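Local coordinates for protein adenylyltransferase (Bartonella henselae str. Houston-1, PDB 5NH2) that transfers adenosine monophosphate from ATP to tyrosine or threonine residues of host target proteins, an AMPylation reaction carried out by its Fic domain during infection, at residues Asn127-Asn137 / Leu168-Leu176; Lys214-Met222 / Leu255-Tyr266. One frame throughout, in Å; residues are numbered along the deposited sequence.

Contact 1 (Asn127-Asn137 / Leu168-Leu176)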
loop_
_atom_site.group_PDB
_atom_site.type_symbol
_atom_site.label_atom_id
_atom_site.label_comp_id
_atom_site.label_asym_id
_atom_site.label_seq_id
_atom_site.Cartn_x
_atom_site.Cartn_y
_atom_site.Cartn_z
ATOM N N ASN A 127 -1.848 -14.853 15.455
ATOM C CA ASN A 127 -2.092 -14.137 14.217
ATOM C C ASN A 127 -2.995 -12.932 14.429
ATOM O O ASN A 127 -3.628 -12.458 13.478
ATOM C CB ASN A 127 -2.655 -15.098 13.166
ATOM C CG ASN A 127 -1.684 -16.210 12.861
ATOM O OD1 ASN A 127 -0.511 -15.968 12.496
ATOM N ND2 ASN A 127 -2.135 -17.439 13.047
ATOM N N LEU A 128 -3.009 -12.417 15.666
ATOM C CA LEU A 128 -3.769 -11.225 16.054
ATOM C C LEU A 128 -5.271 -11.447 15.918
ATOM O O LEU A 128 -6.021 -10.502 15.672
ATOM C CB LEU A 128 -3.360 -9.978 15.249
ATOM C CG LEU A 128 -1.894 -9.555 15.287
ATOM C CD1 LEU A 128 -1.758 -8.133 14.754
ATOM C CD2 LEU A 128 -1.342 -9.667 16.714
ATOM N N GLN A 129 -5.723 -12.686 16.055
ATOM C CA GLN A 129 -7.143 -12.968 15.920
ATOM C C GLN A 129 -7.866 -12.784 17.266
ATOM O O GLN A 129 -7.247 -12.594 18.324
ATOM C CB GLN A 129 -7.329 -14.384 15.349
ATOM C CG GLN A 129 -7.092 -14.431 13.808
ATOM C CD GLN A 129 -6.648 -15.784 13.232
ATOM O OE1 GLN A 129 -6.906 -16.838 13.795
ATOM N NE2 GLN A 129 -5.955 -15.736 12.098
ATOM N N GLY A 130 -9.194 -12.870 17.215
ATOM C CA GLY A 130 -10.012 -12.704 18.406
ATOM C C GLY A 130 -9.775 -11.409 19.152
ATOM O O GLY A 130 -9.845 -11.386 20.386
ATOM N N LEU A 131 -9.467 -10.333 18.437
ATOM C CA LEU A 131 -9.257 -9.015 19.013
ATOM C C LEU A 131 -10.321 -8.083 18.457
ATOM O O LEU A 131 -10.843 -8.310 17.361
ATOM C CB LEU A 131 -7.849 -8.469 18.679
ATOM C CG LEU A 131 -6.703 -9.310 19.225
ATOM C CD1 LEU A 131 -5.260 -8.853 18.821
ATOM C CD2 LEU A 131 -6.871 -9.448 20.773
ATOM N N THR A 132 -10.616 -7.010 19.194
ATOM C CA THR A 132 -11.392 -5.914 18.611
ATOM C C THR A 132 -10.545 -5.168 17.574
ATOM O O THR A 132 -9.341 -5.394 17.451
ATOM C CB THR A 132 -11.815 -4.905 19.678
ATOM O OG1 THR A 132 -10.639 -4.287 20.229
ATOM C CG2 THR A 132 -12.610 -5.553 20.761
ATOM N N ARG A 133 -11.177 -4.223 16.858
ATOM C CA ARG A 133 -10.460 -3.466 15.827
ATOM C C ARG A 133 -9.323 -2.627 16.426
ATOM O O ARG A 133 -8.211 -2.581 15.867
ATOM C CB ARG A 133 -11.417 -2.560 15.035
ATOM C CG ARG A 133 -10.712 -1.804 13.816
ATOM C CD ARG A 133 -11.726 -1.016 13.033
ATOM N NE ARG A 133 -12.379 -0.052 13.903
ATOM C CZ ARG A 133 -11.863 1.137 14.188
ATOM N NH1 ARG A 133 -10.706 1.531 13.631
ATOM N NH2 ARG A 133 -12.508 1.941 15.006
ATOM N N GLU A 134 -9.575 -1.971 17.560
ATOM C CA GLU A 134 -8.565 -1.115 18.176
ATOM C C GLU A 134 -7.378 -1.931 18.681
ATOM O O GLU A 134 -6.220 -1.573 18.443
ATOM C CB GLU A 134 -9.195 -0.322 19.309
ATOM C CG GLU A 134 -9.770 0.981 18.850
ATOM C CD GLU A 134 -11.212 0.856 18.444
ATOM O OE1 GLU A 134 -11.720 -0.301 18.393
ATOM O OE2 GLU A 134 -11.832 1.917 18.183
ATOM N N GLU A 135 -7.658 -3.049 19.355
ATOM C CA GLU A 135 -6.606 -3.975 19.783
ATOM C C GLU A 135 -5.747 -4.445 18.600
ATOM O O GLU A 135 -4.509 -4.310 18.609
ATOM C CB GLU A 135 -7.251 -5.170 20.498
ATOM C CG GLU A 135 -8.094 -4.796 21.688
ATOM C CD GLU A 135 -8.892 -5.988 22.294
ATOM O OE1 GLU A 135 -9.189 -6.967 21.559
ATOM O OE2 GLU A 135 -9.230 -5.936 23.511
ATOM N N PHE A 136 -6.398 -5.020 17.578
ATOM C CA PHE A 136 -5.699 -5.450 16.380
ATOM C C PHE A 136 -4.818 -4.332 15.846
ATOM O O PHE A 136 -3.634 -4.551 15.604
ATOM C CB PHE A 136 -6.673 -5.921 15.301
ATOM C CG PHE A 136 -5.999 -6.264 13.983
ATOM C CD1 PHE A 136 -5.481 -7.526 13.758
ATOM C CD2 PHE A 136 -5.889 -5.305 12.971
ATOM C CE1 PHE A 136 -4.838 -7.820 12.558
ATOM C CE2 PHE A 136 -5.262 -5.595 11.749
ATOM C CZ PHE A 136 -4.731 -6.859 11.543
ATOM N N ASN A 137 -5.360 -3.115 15.692
ATOM C CA ASN A 137 -4.551 -2.037 15.123
ATOM C C ASN A 137 -3.320 -1.725 15.999
ATOM O O ASN A 137 -2.212 -1.551 15.476
ATOM C CB ASN A 137 -5.391 -0.775 14.898
ATOM C CG ASN A 137 -6.378 -0.890 13.663
ATOM O OD1 ASN A 137 -6.301 -1.826 12.861
ATOM N ND2 ASN A 137 -7.307 0.092 13.542
ATOM N N LEU A 168 -3.499 -10.249 6.609
ATOM C CA LEU A 168 -3.494 -10.429 8.060
ATOM C C LEU A 168 -4.747 -9.829 8.701
ATOM O O LEU A 168 -5.404 -10.475 9.532
ATOM C CB LEU A 168 -2.242 -9.797 8.665
ATOM C CG LEU A 168 -2.149 -9.885 10.200
ATOM C CD1 LEU A 168 -1.879 -11.335 10.681
ATOM C CD2 LEU A 168 -1.080 -8.934 10.715
ATOM N N ALA A 169 -5.087 -8.583 8.347
ATOM C CA ALA A 169 -6.321 -8.011 8.908
ATOM C C ALA A 169 -7.546 -8.806 8.491
ATOM O O ALA A 169 -8.484 -8.984 9.281
ATOM C CB ALA A 169 -6.496 -6.559 8.466
ATOM N N LYS A 170 -7.595 -9.238 7.225
ATOM C CA LYS A 170 -8.767 -9.973 6.768
ATOM C C LYS A 170 -8.934 -11.257 7.556
ATOM O O LYS A 170 -10.058 -11.630 7.913
ATOM C CB LYS A 170 -8.670 -10.272 5.271
ATOM C CG LYS A 170 -9.989 -10.567 4.601
ATOM C CD LYS A 170 -9.787 -10.724 3.080
ATOM C CE LYS A 170 -8.860 -9.632 2.479
ATOM N NZ LYS A 170 -8.522 -9.809 1.019
ATOM N N ALA A 171 -7.828 -11.945 7.861
ATOM C CA ALA A 171 -7.989 -13.222 8.561
ATOM C C ALA A 171 -8.331 -13.009 10.034
ATOM O O ALA A 171 -8.990 -13.859 10.644
ATOM C CB ALA A 171 -6.747 -14.110 8.401
ATOM N N ALA A 172 -7.949 -11.868 10.603
ATOM C CA ALA A 172 -8.309 -11.535 11.978
ATOM C C ALA A 172 -9.689 -10.902 12.086
ATOM O O ALA A 172 -10.108 -10.550 13.191
ATOM C CB ALA A 172 -7.270 -10.599 12.588
ATOM N N GLY A 173 -10.398 -10.743 10.974
ATOM C CA GLY A 173 -11.741 -10.211 10.999
ATOM C C GLY A 173 -11.846 -8.706 10.915
ATOM O O GLY A 173 -12.865 -8.147 11.351
ATOM N N HIS A 174 -10.833 -8.030 10.381
ATOM C CA HIS A 174 -10.840 -6.572 10.236
ATOM C C HIS A 174 -10.381 -6.239 8.826
ATOM O O HIS A 174 -10.297 -7.127 7.969
ATOM C CB HIS A 174 -9.947 -5.896 11.287
ATOM C CG HIS A 174 -10.207 -6.389 12.672
ATOM N ND1 HIS A 174 -11.358 -6.078 13.365
ATOM C CD2 HIS A 174 -9.505 -7.234 13.465
ATOM C CE1 HIS A 174 -11.346 -6.699 14.534
ATOM N NE2 HIS A 174 -10.231 -7.403 14.622
ATOM N N GLN A 175 -10.141 -4.968 8.550
ATOM C CA GLN A 175 -9.664 -4.575 7.236
ATOM C C GLN A 175 -8.709 -3.408 7.382
ATOM O O GLN A 175 -8.790 -2.625 8.341
ATOM C CB GLN A 175 -10.818 -4.208 6.278
ATOM C CG GLN A 175 -11.707 -3.063 6.741
ATOM C CD GLN A 175 -12.947 -2.929 5.856
ATOM O OE1 GLN A 175 -12.831 -2.729 4.644
ATOM N NE2 GLN A 175 -14.130 -3.052 6.452
ATOM N N LEU A 176 -7.801 -3.312 6.412
ATOM C CA LEU A 176 -6.878 -2.195 6.268
ATOM C C LEU A 176 -6.951 -1.787 4.801
ATOM O O LEU A 176 -6.522 -2.543 3.919
ATOM C CB LEU A 176 -5.448 -2.611 6.676
ATOM C CG LEU A 176 -5.293 -2.817 8.177
ATOM C CD1 LEU A 176 -3.894 -3.364 8.572
ATOM C CD2 LEU A 176 -5.578 -1.516 8.970
HETATM O O HOH W 1 -4.963 -12.791 10.922
HETATM O O HOH W 2 -8.819 -9.776 15.421
HETATM O O HOH W 3 -12.442 -10.113 15.660
HETATM O O HOH W 4 -7.750 -3.306 11.025
#

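Contact 2 (Lys214-Met222 / Leu255-Tyr266)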
loop_
_atom_site.group_PDB
_atom_site.type_symbol
_atom_site.label_atom_id
_atom_site.label_comp_id
_atom_site.label_asym_id
_atom_site.label_seq_id
_atom_site.Cartn_x
_atom_site.Cartn_y
_atom_site.Cartn_z
ATOM N N LYS A 214 -15.296 5.538 8.519
ATOM C CA LYS A 214 -14.314 6.449 7.935
ATOM C C LYS A 214 -13.944 6.045 6.513
ATOM O O LYS A 214 -13.779 6.914 5.625
ATOM C CB LYS A 214 -13.123 6.561 8.865
ATOM C CG LYS A 214 -13.538 7.355 10.105
ATOM C CD LYS A 214 -12.401 7.717 11.024
ATOM C CE LYS A 214 -12.991 8.248 12.330
ATOM N NZ LYS A 214 -11.961 8.683 13.269
ATOM N N ILE A 215 -13.927 4.732 6.263
ATOM C CA ILE A 215 -13.635 4.213 4.929
ATOM C C ILE A 215 -14.666 4.704 3.914
ATOM O O ILE A 215 -14.321 5.029 2.768
ATOM C CB ILE A 215 -13.563 2.678 4.992
ATOM C CG1 ILE A 215 -12.330 2.262 5.811
ATOM C CG2 ILE A 215 -13.559 2.055 3.580
ATOM C CD1 ILE A 215 -12.244 0.820 6.065
ATOM N N ARG A 216 -15.945 4.771 4.320
ATOM C CA ARG A 216 -16.977 5.264 3.402
ATOM C C ARG A 216 -16.666 6.688 2.957
ATOM O O ARG A 216 -16.840 7.030 1.779
ATOM C CB ARG A 216 -18.366 5.268 4.061
ATOM C CG ARG A 216 -18.993 3.989 4.521
ATOM C CD ARG A 216 -20.546 4.186 4.757
ATOM N NE ARG A 216 -20.933 4.762 6.061
ATOM C CZ ARG A 216 -21.087 6.071 6.325
ATOM N NH1 ARG A 216 -20.889 6.983 5.383
ATOM N NH2 ARG A 216 -21.444 6.484 7.541
ATOM N N LEU A 217 -16.240 7.537 3.916
ATOM C CA LEU A 217 -15.995 8.952 3.673
ATOM C C LEU A 217 -14.827 9.150 2.724
ATOM O O LEU A 217 -14.917 9.946 1.772
ATOM C CB LEU A 217 -15.714 9.657 5.001
ATOM C CG LEU A 217 -16.845 9.614 6.023
ATOM C CD1 LEU A 217 -16.433 10.320 7.296
ATOM C CD2 LEU A 217 -18.155 10.179 5.462
ATOM N N LEU A 218 -13.727 8.414 2.957
ATOM C CA LEU A 218 -12.552 8.582 2.110
ATOM C C LEU A 218 -12.771 7.958 0.741
ATOM O O LEU A 218 -12.265 8.470 -0.263
ATOM C CB LEU A 218 -11.328 7.965 2.767
ATOM C CG LEU A 218 -10.704 8.793 3.847
ATOM C CD1 LEU A 218 -9.734 7.907 4.613
ATOM C CD2 LEU A 218 -9.963 9.966 3.220
ATOM N N LYS A 219 -13.484 6.832 0.691
ATOM C CA LYS A 219 -13.935 6.273 -0.592
ATOM C C LYS A 219 -14.700 7.296 -1.451
ATOM O O LYS A 219 -14.405 7.482 -2.649
ATOM C CB LYS A 219 -14.813 5.052 -0.343
ATOM C CG LYS A 219 -14.038 3.784 -0.108
ATOM C CD LYS A 219 -14.979 2.587 -0.194
ATOM C CE LYS A 219 -14.233 1.276 0.016
ATOM N NZ LYS A 219 -15.054 0.086 -0.353
ATOM N N GLU A 220 -15.698 7.962 -0.857
ATOM C CA GLU A 220 -16.403 8.992 -1.615
ATOM C C GLU A 220 -15.454 10.084 -2.055
ATOM O O GLU A 220 -15.480 10.490 -3.224
ATOM C CB GLU A 220 -17.526 9.585 -0.790
ATOM C CG GLU A 220 -18.260 10.690 -1.435
ATOM C CD GLU A 220 -19.257 11.301 -0.479
ATOM O OE1 GLU A 220 -20.410 10.825 -0.448
ATOM O OE2 GLU A 220 -18.877 12.227 0.273
ATOM N N PHE A 221 -14.575 10.553 -1.145
ATOM C CA PHE A 221 -13.731 11.690 -1.503
ATOM C C PHE A 221 -12.784 11.336 -2.643
ATOM O O PHE A 221 -12.557 12.147 -3.549
ATOM C CB PHE A 221 -12.923 12.187 -0.306
ATOM C CG PHE A 221 -11.860 13.184 -0.694
ATOM C CD1 PHE A 221 -12.181 14.507 -0.942
ATOM C CD2 PHE A 221 -10.563 12.791 -0.864
ATOM C CE1 PHE A 221 -11.203 15.425 -1.306
ATOM C CE2 PHE A 221 -9.574 13.699 -1.251
ATOM C CZ PHE A 221 -9.896 15.018 -1.464
ATOM N N MET A 222 -12.212 10.134 -2.606
ATOM C CA MET A 222 -11.234 9.756 -3.621
ATOM C C MET A 222 -11.920 9.564 -4.952
ATOM O O MET A 222 -11.437 10.050 -5.985
ATOM C CB MET A 222 -10.500 8.486 -3.196
ATOM C CG MET A 222 -9.591 8.646 -1.933
ATOM S SD MET A 222 -8.073 9.614 -2.203
ATOM C CE MET A 222 -7.149 9.492 -0.686
ATOM N N LEU A 255 -22.677 13.265 -0.905
ATOM C CA LEU A 255 -23.732 12.508 -0.241
ATOM C C LEU A 255 -23.365 12.174 1.206
ATOM O O LEU A 255 -24.164 12.402 2.114
ATOM C CB LEU A 255 -24.033 11.239 -1.028
ATOM C CG LEU A 255 -24.798 11.534 -2.296
ATOM C CD1 LEU A 255 -24.495 10.469 -3.337
ATOM C CD2 LEU A 255 -26.267 11.561 -1.913
ATOM N N GLU A 256 -22.206 11.535 1.432
ATOM C CA GLU A 256 -21.823 11.084 2.778
ATOM C C GLU A 256 -20.967 12.057 3.604
ATOM O O GLU A 256 -21.125 12.136 4.830
ATOM C CB GLU A 256 -21.171 9.712 2.667
ATOM C CG GLU A 256 -22.244 8.713 2.213
ATOM C CD GLU A 256 -21.767 7.297 2.129
ATOM O OE1 GLU A 256 -21.319 6.888 1.040
ATOM O OE2 GLU A 256 -21.843 6.594 3.152
ATOM N N GLY A 257 -20.063 12.815 2.987
ATOM C CA GLY A 257 -19.076 13.550 3.755
ATOM C C GLY A 257 -18.789 14.897 3.133
ATOM O O GLY A 257 -19.266 15.213 2.035
ATOM N N PHE A 258 -18.045 15.710 3.876
ATOM C CA PHE A 258 -17.573 16.998 3.383
ATOM C C PHE A 258 -16.071 17.096 3.574
ATOM O O PHE A 258 -15.476 16.398 4.397
ATOM C CB PHE A 258 -18.241 18.194 4.074
ATOM C CG PHE A 258 -17.826 18.372 5.501
ATOM C CD1 PHE A 258 -18.372 17.574 6.493
ATOM C CD2 PHE A 258 -16.888 19.336 5.857
ATOM C CE1 PHE A 258 -18.009 17.727 7.810
ATOM C CE2 PHE A 258 -16.510 19.512 7.189
ATOM C CZ PHE A 258 -17.073 18.693 8.170
ATOM N N ALA A 259 -15.478 18.012 2.809
ATOM C CA ALA A 259 -14.045 18.223 2.754
ATOM C C ALA A 259 -13.729 19.661 3.124
ATOM O O ALA A 259 -14.427 20.602 2.713
ATOM C CB ALA A 259 -13.473 17.919 1.362
ATOM N N LEU A 260 -12.666 19.788 3.908
ATOM C CA LEU A 260 -12.079 21.030 4.378
ATOM C C LEU A 260 -10.634 21.099 3.884
ATOM O O LEU A 260 -9.957 20.069 3.751
ATOM C CB LEU A 260 -12.121 21.055 5.905
ATOM C CG LEU A 260 -12.087 22.362 6.653
ATOM C CD1 LEU A 260 -12.837 23.393 5.840
ATOM C CD2 LEU A 260 -12.766 22.130 7.987
ATOM N N ASN A 261 -10.148 22.305 3.608
ATOM C CA ASN A 261 -8.801 22.473 3.066
ATOM C C ASN A 261 -7.961 23.296 4.042
ATOM O O ASN A 261 -8.228 24.482 4.242
ATOM C CB ASN A 261 -8.870 23.129 1.700
ATOM C CG ASN A 261 -7.549 23.181 1.050
ATOM O OD1 ASN A 261 -6.835 22.192 1.045
ATOM N ND2 ASN A 261 -7.179 24.345 0.526
ATOM N N VAL A 262 -6.970 22.670 4.682
ATOM C CA VAL A 262 -6.219 23.296 5.776
ATOM C C VAL A 262 -4.734 23.292 5.421
ATOM O O VAL A 262 -4.076 22.243 5.478
ATOM C CB VAL A 262 -6.451 22.589 7.121
ATOM C CG1 VAL A 262 -5.566 23.219 8.184
ATOM C CG2 VAL A 262 -7.929 22.661 7.550
ATOM N N LYS A 263 -4.192 24.470 5.107
ATOM C CA LYS A 263 -2.778 24.598 4.756
ATOM C C LYS A 263 -2.362 23.542 3.721
ATOM O O LYS A 263 -1.301 22.916 3.820
ATOM C CB LYS A 263 -1.896 24.542 6.018
ATOM C CG LYS A 263 -2.124 25.742 6.953
ATOM C CD LYS A 263 -1.221 25.756 8.189
ATOM C CE LYS A 263 -1.605 26.935 9.139
ATOM N NZ LYS A 263 -1.033 28.299 8.809
ATOM N N GLY A 264 -3.210 23.346 2.705
ATOM C CA GLY A 264 -2.945 22.421 1.628
ATOM C C GLY A 264 -3.418 21.001 1.861
ATOM O O GLY A 264 -3.515 20.238 0.901
ATOM N N ALA A 265 -3.693 20.620 3.108
ATOM C CA ALA A 265 -4.179 19.283 3.422
ATOM C C ALA A 265 -5.687 19.168 3.197
ATOM O O ALA A 265 -6.433 20.129 3.389
ATOM C CB ALA A 265 -3.850 18.936 4.880
ATOM N N TYR A 266 -6.146 17.959 2.847
ATOM C CA TYR A 266 -7.586 17.659 2.803
ATOM C C TYR A 266 -8.039 16.902 4.066
ATOM O O TYR A 266 -7.548 15.795 4.349
ATOM C CB TYR A 266 -7.945 16.849 1.557
ATOM C CG TYR A 266 -7.758 17.589 0.272
ATOM C CD1 TYR A 266 -8.662 18.555 -0.123
ATOM C CD2 TYR A 266 -6.694 17.303 -0.562
ATOM C CE1 TYR A 266 -8.499 19.241 -1.317
ATOM C CE2 TYR A 266 -6.527 17.967 -1.757
ATOM C CZ TYR A 266 -7.428 18.938 -2.121
ATOM O OH TYR A 266 -7.260 19.609 -3.298
HETATM O O HOH W 5 -18.755 5.699 0.311
#

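Contact 1 (Asn127-Asn137 / Leu168-Leu176)
The ring of Phe136 lies on the end of helix 157-171: its CZ comes to 3.3 Å from Ala169 CA and its CE1 to 3.7 Å from Ala172 CB. With CG anti to the backbone N (chi1 175°), the phenyl group reaches across to this helix, where alanines keep the surface low enough for a ring to approach the backbone. Leu168 packs its CG near CE1, and Leu176 brings CD1 up to the ring edge. The side chains of Phe136 and His174 run antiparallel alongside each other, their ring planes inclined at 37°. On the imidazole, Arg133 CA sits over one face, offset toward the rim, in a CH-pi contact; beyond CB, Arg133 turns away to Glu207 and Ser210.

In the Fic domain, this joins the start of helix 133-150 to the end of helix 157-171. Each terminus has its own motif: Thr132 and Glu135 form a capping box, and Gly173, at positive phi, closes a Schellman motif.

The direct hydrogen bond comes from His174, whose NE2 donates to Leu131 O (2.9 Å), with the oxygen in the imidazole plane although the donor stands above the carbonyl plane.

Waters add further polar links. One molecule donates to Asn127 O and, at 2.7 Å, to Leu168 O; another joins Asn137 OD1 to Gln175 O, while Asn137 ND2 bonds to Ser210.

Contact 2 (Lys214-Met222 / Leu255-Tyr266)
Leu255 brings its CB to 3.7 Å from Glu220 OE1, at the start of a backbone turn that the Glu220 carboxylate holds from helix 212-227. The next two amides bind it in turn. Glu256 N donates to the syn lone pair of OE1 of Glu220 (2.7 Å, N-H...O 169°), and Gly257 N reaches the syn side of the other oxygen, Glu220 OE2, at 3.0 Å. Glutamate suits the place because its extended chain, with CG anti to the backbone N, offers two oxygens to successive N-H groups. The side chain of Glu256 crosses that of Arg216 at about a right angle and pairs with it in a salt bridge, NH1 to OE2, whose exact geometry is doubtful; Arg216 also meets Glu213. A water donates to both Glu256 OE1 and Arg216 O.

Gly257, having no side chain, lets Leu217 CD2 come to 3.9 Å from its CA. Ala259, two residues on, points toward the helix, and its small methyl meets Phe221 CE1 at 4.3 Å. After the type I' turn from Val262 to Ala265, Phe221 CZ lies over one face of the Tyr266 ring, 3.8 Å from Tyr266 CG; the ring planes are inclined at 46°. Val237 and Ile268 also touch Phe221.

Helix 214-222 and strand 257-262 run at 66° to each other, 8.6 Å apart at closest approach: a helix packed on a beta-hairpin of the mixed sheet, the hairpin belonging to the OB-clan intracellular delivery domain.

In the fold
Both contacts are partly buried, but they bring together different elements. Contact 1 joins two helix ends within the Fic domain, whereas contact 2 lays a helix across strands of the mixed sheet. Each has an aromatic residue from a helix at its heart, but Phe136 meets mainly alanines on a helix end, while Phe221 meets an aromatic ring as well as an alanine. Their polar chemistry differs: a neutral carbonyl and several waters serve the loops of contact 1, while charged groups dominate one end of contact 2. Their centres are 25 Å apart, yet they meet where Gln175 CD packs on Ile215 CD1 at 3.8 Å. Helix 212-227 thus touches Gln175 of contact 1 as well as the sheet.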